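Local coordinates for AAEL008620-PA odorant-binding protein (Aedes aegypti, PDB 5V13) that binds juvenile hormone III specifically in the mosquito hemolymph, as a secreted member of the odorant-binding protein family, at residues B[274-277]-B[278-281]. Residues are numbered along the deposited sequence; the frame is centred on the assembly and turned at random.
Sequences KEEP and WKSA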
# COMPACT_ATOMS: atom_id res chain seq x y z
N LYS B 274 -13.32 -3.12 -19.96
CA LYS B 274 -14.74 -3.26 -20.27
C LYS B 274 -15.04 -4.47 -21.15
O LYS B 274 -16.19 -4.68 -21.52
CB LYS B 274 -15.25 -1.97 -20.93
CG LYS B 274 -15.10 -0.73 -20.03
CD LYS B 274 -15.94 -0.86 -18.76
CE LYS B 274 -15.79 0.37 -17.86
NZ LYS B 274 -16.81 0.39 -16.76
N GLU B 275 -14.03 -5.28 -21.46
CA GLU B 275 -14.26 -6.56 -22.11
C GLU B 275 -14.68 -7.61 -21.08
O GLU B 275 -14.32 -7.54 -19.91
CB GLU B 275 -13.00 -7.03 -22.82
CG GLU B 275 -12.39 -5.99 -23.72
CD GLU B 275 -11.16 -6.53 -24.41
OE1 GLU B 275 -10.04 -6.16 -24.01
OE2 GLU B 275 -11.32 -7.34 -25.35
N GLU B 276 -15.45 -8.59 -21.54
CA GLU B 276 -15.83 -9.69 -20.68
C GLU B 276 -14.77 -10.79 -20.76
O GLU B 276 -14.07 -10.92 -21.77
CB GLU B 276 -17.20 -10.23 -21.09
CG GLU B 276 -18.35 -9.25 -20.87
CD GLU B 276 -18.64 -8.99 -19.40
OE1 GLU B 276 -19.59 -8.24 -19.10
OE2 GLU B 276 -17.93 -9.53 -18.52
N PRO B 277 -14.63 -11.62 -19.70
CA PRO B 277 -15.41 -11.64 -18.46
C PRO B 277 -14.92 -10.63 -17.42
O PRO B 277 -15.47 -10.59 -16.32
CB PRO B 277 -15.20 -13.07 -17.94
CG PRO B 277 -13.81 -13.41 -18.40
CD PRO B 277 -13.67 -12.74 -19.76
N TRP B 278 -13.93 -9.81 -17.78
CA TRP B 278 -13.27 -8.95 -16.79
C TRP B 278 -14.23 -7.91 -16.23
O TRP B 278 -14.23 -7.64 -15.02
CB TRP B 278 -12.04 -8.29 -17.41
CG TRP B 278 -11.26 -9.26 -18.25
CD1 TRP B 278 -11.06 -9.20 -19.60
CD2 TRP B 278 -10.64 -10.48 -17.81
NE1 TRP B 278 -10.33 -10.28 -20.02
CE2 TRP B 278 -10.06 -11.08 -18.94
CE3 TRP B 278 -10.50 -11.11 -16.56
CZ2 TRP B 278 -9.36 -12.28 -18.87
CZ3 TRP B 278 -9.81 -12.31 -16.50
CH2 TRP B 278 -9.24 -12.88 -17.64
N LYS B 279 -15.07 -7.31 -17.08
CA LYS B 279 -15.99 -6.28 -16.60
C LYS B 279 -16.99 -6.87 -15.62
O LYS B 279 -17.23 -6.30 -14.54
CB LYS B 279 -16.73 -5.62 -17.78
CG LYS B 279 -17.73 -4.57 -17.32
CD LYS B 279 -18.90 -4.44 -18.28
CE LYS B 279 -18.46 -3.84 -19.59
NZ LYS B 279 -19.39 -4.16 -20.71
N SER B 280 -17.57 -8.02 -15.96
CA SER B 280 -18.52 -8.65 -15.05
C SER B 280 -17.85 -9.05 -13.74
O SER B 280 -18.49 -9.01 -12.68
CB SER B 280 -19.16 -9.87 -15.70
OG SER B 280 -20.14 -9.45 -16.63
N ALA B 281 -16.58 -9.45 -13.80
CA ALA B 281 -15.89 -9.89 -12.60
C ALA B 281 -15.75 -8.74 -11.61
O ALA B 281 -15.99 -8.90 -10.41
CB ALA B 281 -14.50 -10.43 -12.96
O HOH W 1 -19.17 -5.39 -22.92
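Glu-276 and Ser-280, together with the Pro-277/Trp-278 pair, make a local contact at the start of helix 278-286, where the loop that follows helix 251-264 turns into the helix. Backbone bonds join the two parts first: Lys-279 N reaches Glu-275 O at 2.9 Å, and Ala-281 N meets Pro-277 O at 3.0 Å in the carbonyl plane.

Glu-276 folds its carboxylate over this first turn. CG sits beside the backbone N, and a bend at chi2 (-69°) brings the acid back to the chain. There Glu-276 OE2 accepts a 3.0 Å hydrogen bond from Ser-280 N on its syn side, 27° out of the carboxylate plane. A carboxylate suits the N-terminal start of a helix, where first-turn N-H groups need acceptors beyond the helix itself, and its negative charge probably interacts favourably with the helix dipole. Serine suits its place because its hydroxyl sits right beside the acid, Ser-280 OG lying 2.8 Å from Glu-276 OE1 and 2.9 Å from Glu-276 OE2. Ile-44 and Ile-48 of helix 44-51 pack against Glu-276.

Pro-277 follows a cis peptide bond, which turns the chain sharply, and having no N-H it donates no backbone bond here. Its ring lies alongside the indole and points the same way, with Pro-277 CD over one face in a CH-pi contact, 4.1 Å from the centroid of the five-membered ring of Trp-278. The chain of Lys-279, bent at chi3 (-69°), crosses that of Lys-274 at about a right angle, and the bend sets Lys-279 CE 3.1 Å from Lys-274 O. A water accepts from Lys-279 NZ and reaches Lys-274 O by a weak bond.

The Trp-278 ring also meets Phe-269, and small Ala-281 packs on Val-51. Through a helix N-terminus entered by a cis-proline, helix 278-286 contributes Trp-278 and Ala-281, both touching the bound hormone, to the juvenile hormone pocket wall of this odorant-binding protein family member.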